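Local coordinates for metallo-beta-lactamase family protein (Thermus thermophilus, PDB 2ZO4) that binds two zinc ions in a metallo-beta-lactamase fold and is probably a hydrolase whose natural substrate is not established, at residues P198-K212 with F287-E301. Sequence-based numbering, arbitrary orientation.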
# COMPACT_ATOMS: atom_id res chain seq x y z
N PRO A 198 -2.01 1.22 -8.42
CA PRO A 198 -1.90 0.45 -7.20
C PRO A 198 -3.27 -0.11 -6.82
O PRO A 198 -4.30 0.52 -7.10
CB PRO A 198 -1.43 1.48 -6.16
CG PRO A 198 -1.69 2.81 -6.77
CD PRO A 198 -1.59 2.62 -8.24
N ASN A 199 -3.28 -1.28 -6.20
CA ASN A 199 -4.51 -1.91 -5.72
C ASN A 199 -5.34 -0.94 -4.88
O ASN A 199 -4.81 -0.15 -4.10
CB ASN A 199 -4.18 -3.16 -4.90
CG ASN A 199 -5.29 -4.20 -4.93
OD1 ASN A 199 -5.58 -4.78 -5.99
ND2 ASN A 199 -5.89 -4.46 -3.78
N VAL A 200 -6.65 -0.97 -5.09
CA VAL A 200 -7.58 -0.37 -4.14
C VAL A 200 -8.57 -1.47 -3.75
O VAL A 200 -9.60 -1.67 -4.39
CB VAL A 200 -8.27 0.92 -4.70
CG1 VAL A 200 -9.05 0.63 -5.99
CG2 VAL A 200 -9.15 1.55 -3.65
N GLY A 201 -8.21 -2.20 -2.69
CA GLY A 201 -8.98 -3.37 -2.30
C GLY A 201 -9.87 -3.16 -1.09
O GLY A 201 -9.51 -2.42 -0.17
N LEU A 202 -11.03 -3.80 -1.11
CA LEU A 202 -11.92 -3.83 0.04
C LEU A 202 -11.71 -5.15 0.77
O LEU A 202 -12.04 -6.22 0.26
CB LEU A 202 -13.38 -3.66 -0.38
CG LEU A 202 -14.37 -3.22 0.71
CD1 LEU A 202 -15.50 -2.38 0.12
CD2 LEU A 202 -14.94 -4.42 1.50
N TRP A 203 -11.12 -5.06 1.97
CA TRP A 203 -10.87 -6.23 2.81
C TRP A 203 -11.74 -6.14 4.06
O TRP A 203 -12.46 -5.16 4.26
CB TRP A 203 -9.38 -6.31 3.19
CG TRP A 203 -8.45 -6.16 2.01
CD1 TRP A 203 -7.85 -5.00 1.58
CD2 TRP A 203 -8.03 -7.18 1.10
NE1 TRP A 203 -7.08 -5.25 0.47
CE2 TRP A 203 -7.17 -6.58 0.15
CE3 TRP A 203 -8.29 -8.56 1.00
CZ2 TRP A 203 -6.57 -7.30 -0.88
CZ3 TRP A 203 -7.69 -9.27 -0.04
CH2 TRP A 203 -6.84 -8.64 -0.96
N ALA A 204 -11.68 -7.17 4.91
CA ALA A 204 -12.48 -7.22 6.13
C ALA A 204 -12.17 -6.09 7.13
O ALA A 204 -13.03 -5.70 7.93
CB ALA A 204 -12.33 -8.58 6.80
N TYR A 205 -10.95 -5.55 7.07
CA TYR A 205 -10.50 -4.52 8.02
C TYR A 205 -10.51 -3.10 7.45
O TYR A 205 -10.16 -2.14 8.14
CB TYR A 205 -9.09 -4.84 8.54
CG TYR A 205 -8.05 -5.07 7.47
CD1 TYR A 205 -7.43 -3.99 6.82
CD2 TYR A 205 -7.67 -6.36 7.11
CE1 TYR A 205 -6.47 -4.21 5.82
CE2 TYR A 205 -6.71 -6.58 6.11
CZ TYR A 205 -6.11 -5.50 5.48
OH TYR A 205 -5.16 -5.72 4.51
N THR A 206 -10.90 -2.97 6.18
CA THR A 206 -10.84 -1.72 5.44
C THR A 206 -11.91 -0.71 5.89
O THR A 206 -12.98 -1.11 6.35
CB THR A 206 -10.96 -2.00 3.91
OG1 THR A 206 -9.95 -2.95 3.52
CG2 THR A 206 -10.75 -0.74 3.08
N ARG A 207 -11.60 0.58 5.77
CA ARG A 207 -12.59 1.66 5.86
C ARG A 207 -13.75 1.42 4.89
O ARG A 207 -13.63 0.61 3.97
CB ARG A 207 -11.92 3.02 5.58
CG ARG A 207 -10.98 3.51 6.68
CD ARG A 207 -9.89 4.45 6.14
NE ARG A 207 -10.44 5.68 5.56
CZ ARG A 207 -10.75 6.78 6.24
NH1 ARG A 207 -10.58 6.82 7.56
NH2 ARG A 207 -11.24 7.84 5.61
N GLU A 208 -14.86 2.13 5.09
CA GLU A 208 -16.11 1.85 4.38
C GLU A 208 -16.06 1.96 2.84
O GLU A 208 -16.55 1.09 2.13
CB GLU A 208 -17.24 2.74 4.92
N ASN A 209 -15.45 3.04 2.34
CA ASN A 209 -15.42 3.29 0.90
C ASN A 209 -13.99 3.56 0.43
O ASN A 209 -13.63 4.71 0.16
CB ASN A 209 -16.36 4.47 0.56
CG ASN A 209 -16.78 4.50 -0.90
OD1 ASN A 209 -16.21 3.82 -1.75
ND2 ASN A 209 -17.77 5.34 -1.21
N PRO A 210 -13.16 2.49 0.34
CA PRO A 210 -11.73 2.65 0.01
C PRO A 210 -11.43 3.38 -1.30
O PRO A 210 -10.46 4.13 -1.35
CB PRO A 210 -11.21 1.20 -0.05
CG PRO A 210 -12.43 0.36 -0.20
CD PRO A 210 -13.50 1.07 0.55
N LEU A 211 -12.25 3.17 -2.33
CA LEU A 211 -12.05 3.84 -3.62
C LEU A 211 -12.25 5.36 -3.52
O LEU A 211 -11.52 6.13 -4.15
CB LEU A 211 -12.94 3.25 -4.73
CG LEU A 211 -12.77 3.84 -6.14
CD1 LEU A 211 -11.32 3.71 -6.63
CD2 LEU A 211 -13.72 3.22 -7.14
N LYS A 212 -13.24 5.77 -2.74
CA LYS A 212 -13.49 7.19 -2.49
C LYS A 212 -12.30 7.85 -1.79
O LYS A 212 -11.91 8.95 -2.15
CB LYS A 212 -14.78 7.38 -1.67
CG LYS A 212 -15.23 8.84 -1.54
CD LYS A 212 -16.65 8.95 -1.00
CE LYS A 212 -17.06 10.41 -0.82
NZ LYS A 212 -18.48 10.54 -0.37
N PHE A 287 -6.37 -10.12 -5.23
CA PHE A 287 -6.31 -8.67 -5.39
C PHE A 287 -7.35 -8.17 -6.40
O PHE A 287 -7.96 -7.12 -6.19
CB PHE A 287 -4.91 -8.22 -5.80
CG PHE A 287 -3.83 -8.64 -4.83
CD1 PHE A 287 -2.85 -9.55 -5.22
CD2 PHE A 287 -3.81 -8.13 -3.53
CE1 PHE A 287 -1.85 -9.94 -4.32
CE2 PHE A 287 -2.82 -8.53 -2.63
CZ PHE A 287 -1.84 -9.43 -3.03
N ALA A 288 -7.54 -8.92 -7.48
CA ALA A 288 -8.58 -8.63 -8.46
C ALA A 288 -9.97 -8.63 -7.81
O ALA A 288 -10.77 -7.73 -8.05
CB ALA A 288 -8.52 -9.62 -9.62
N PHE A 289 -10.24 -9.63 -6.97
CA PHE A 289 -11.49 -9.72 -6.21
C PHE A 289 -11.73 -8.50 -5.31
O PHE A 289 -12.81 -7.91 -5.34
CB PHE A 289 -11.53 -10.99 -5.36
CG PHE A 289 -12.68 -11.04 -4.37
CD1 PHE A 289 -13.92 -11.54 -4.75
CD2 PHE A 289 -12.51 -10.59 -3.07
CE1 PHE A 289 -14.98 -11.59 -3.84
CE2 PHE A 289 -13.57 -10.62 -2.15
CZ PHE A 289 -14.80 -11.13 -2.54
N ALA A 290 -10.73 -8.15 -4.50
CA ALA A 290 -10.84 -7.04 -3.55
C ALA A 290 -11.00 -5.69 -4.24
O ALA A 290 -11.74 -4.83 -3.75
CB ALA A 290 -9.66 -7.04 -2.59
N GLU A 291 -10.29 -5.51 -5.36
CA GLU A 291 -10.41 -4.31 -6.19
C GLU A 291 -11.80 -4.19 -6.80
O GLU A 291 -12.40 -3.11 -6.79
CB GLU A 291 -9.37 -4.32 -7.31
CG GLU A 291 -8.13 -3.44 -7.07
CD GLU A 291 -8.01 -2.25 -8.02
OE1 GLU A 291 -8.97 -1.96 -8.77
OE2 GLU A 291 -6.94 -1.61 -8.03
N THR A 292 -12.30 -5.30 -7.34
CA THR A 292 -13.64 -5.36 -7.93
C THR A 292 -14.71 -5.05 -6.89
O THR A 292 -15.66 -4.32 -7.17
CB THR A 292 -13.90 -6.73 -8.59
OG1 THR A 292 -12.85 -7.01 -9.53
CG2 THR A 292 -15.24 -6.75 -9.31
N LEU A 293 -14.54 -5.59 -5.68
CA LEU A 293 -15.46 -5.34 -4.58
C LEU A 293 -15.47 -3.86 -4.17
O LEU A 293 -16.53 -3.29 -3.91
CB LEU A 293 -15.11 -6.24 -3.38
CG LEU A 293 -16.01 -6.17 -2.13
CD1 LEU A 293 -17.49 -6.28 -2.48
CD2 LEU A 293 -15.60 -7.25 -1.16
N ALA A 294 -14.28 -3.25 -4.11
CA ALA A 294 -14.13 -1.82 -3.82
C ALA A 294 -14.87 -0.94 -4.82
O ALA A 294 -15.48 0.07 -4.44
CB ALA A 294 -12.65 -1.45 -3.80
N HIS A 295 -14.81 -1.30 -6.10
CA HIS A 295 -15.48 -0.55 -7.14
C HIS A 295 -17.00 -0.73 -7.09
O HIS A 295 -17.75 0.23 -7.30
CB HIS A 295 -14.93 -0.92 -8.52
CG HIS A 295 -13.60 -0.31 -8.82
ND1 HIS A 295 -12.44 -0.70 -8.19
CD2 HIS A 295 -13.25 0.69 -9.67
CE1 HIS A 295 -11.43 0.02 -8.65
NE2 HIS A 295 -11.90 0.87 -9.54
N LEU A 296 -17.44 -1.95 -6.80
CA LEU A 296 -18.86 -2.24 -6.63
C LEU A 296 -19.48 -1.47 -5.46
O LEU A 296 -20.60 -0.96 -5.57
CB LEU A 296 -19.08 -3.75 -6.44
CG LEU A 296 -18.97 -4.63 -7.69
CD1 LEU A 296 -18.70 -6.07 -7.29
CD2 LEU A 296 -20.22 -4.51 -8.56
N GLU A 297 -18.76 -1.38 -4.35
CA GLU A 297 -19.27 -0.70 -3.16
C GLU A 297 -19.26 0.83 -3.32
O GLU A 297 -20.08 1.53 -2.72
CB GLU A 297 -18.53 -1.15 -1.90
CG GLU A 297 -18.96 -2.54 -1.41
CD GLU A 297 -20.45 -2.62 -1.07
OE1 GLU A 297 -20.85 -2.13 -0.00
OE2 GLU A 297 -21.23 -3.17 -1.88
N TYR A 298 -18.34 1.32 -4.15
CA TYR A 298 -18.33 2.72 -4.55
C TYR A 298 -19.58 3.04 -5.38
O TYR A 298 -20.24 4.06 -5.15
CB TYR A 298 -17.06 3.01 -5.36
CG TYR A 298 -16.90 4.46 -5.78
CD1 TYR A 298 -16.22 5.37 -4.97
CD2 TYR A 298 -17.41 4.91 -7.00
CE1 TYR A 298 -16.07 6.69 -5.36
CE2 TYR A 298 -17.26 6.23 -7.40
CZ TYR A 298 -16.59 7.11 -6.57
OH TYR A 298 -16.43 8.42 -6.96
N LEU A 299 -19.89 2.17 -6.33
CA LEU A 299 -21.06 2.33 -7.20
C LEU A 299 -22.37 2.20 -6.42
O LEU A 299 -23.34 2.91 -6.72
CB LEU A 299 -21.03 1.33 -8.35
CG LEU A 299 -19.97 1.53 -9.44
CD1 LEU A 299 -19.97 0.37 -10.41
CD2 LEU A 299 -20.16 2.85 -10.17
N ARG A 300 -22.39 1.30 -5.44
CA ARG A 300 -23.57 1.07 -4.62
C ARG A 300 -23.87 2.27 -3.73
O ARG A 300 -25.03 2.65 -3.57
CB ARG A 300 -23.43 -0.21 -3.78
CG ARG A 300 -24.76 -0.74 -3.25
CD ARG A 300 -24.64 -2.14 -2.65
NE ARG A 300 -23.85 -2.17 -1.41
CZ ARG A 300 -24.30 -1.80 -0.21
NH1 ARG A 300 -25.54 -1.35 -0.06
NH2 ARG A 300 -23.50 -1.88 0.84
N GLU A 301 -22.82 2.87 -3.18
CA GLU A 301 -22.95 4.06 -2.34
C GLU A 301 -23.53 5.23 -3.14
O GLU A 301 -24.32 6.01 -2.62
CB GLU A 301 -21.61 4.43 -1.70
CG GLU A 301 -21.71 5.44 -0.55
CD GLU A 301 -21.74 6.89 -1.01
OE1 GLU A 301 -21.28 7.18 -2.14
OE2 GLU A 301 -22.21 7.75 -0.24
O HOH W 1 -14.90 1.71 -2.36
O HOH W 2 -19.19 6.33 -3.56
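A290 lays its methyl over one face of the W203 indole, CB standing 3.6 Å from the centroid of the six-membered ring, while the F287 ring meets the indole's edge. Small residues suit the place where the loop runs closest: G201 has no side chain to crowd A290 CB or W203 NE1, and A294 CB packs against V200 O (3.1 Å), with L202 and P210 beside it. The backbone bond from L202 N to A290 O (2.9 Å) gives that carbonyl a second donor, opposite A294 N. E291, bent at chi2, brings its carboxylate to the loop, where OE2 accepts from V200 N at 3.0 Å, from above the carboxylate plane. In L211, chi1 (-178°) carries CG toward the helix and chi2 (57°) turns CD2 over faces of Y298 and H295, whose ND1 bonds to E291 O; these CH-pi contacts suit a branched aliphatic tip. A water joins N209 OD1, L211 N and A294 O, bridging the N-cap of helix 210-222 to helix 286-301. The contact joins the loop beside the dizinc site, whose ligand H171 touches P198, to this C-terminal helix; helix 240-261 packs near H295 and Y298, helix 110-119 near L202 and L293, and E297 OE2 hydrogen-bonds to Y314 OH in strand 313-316.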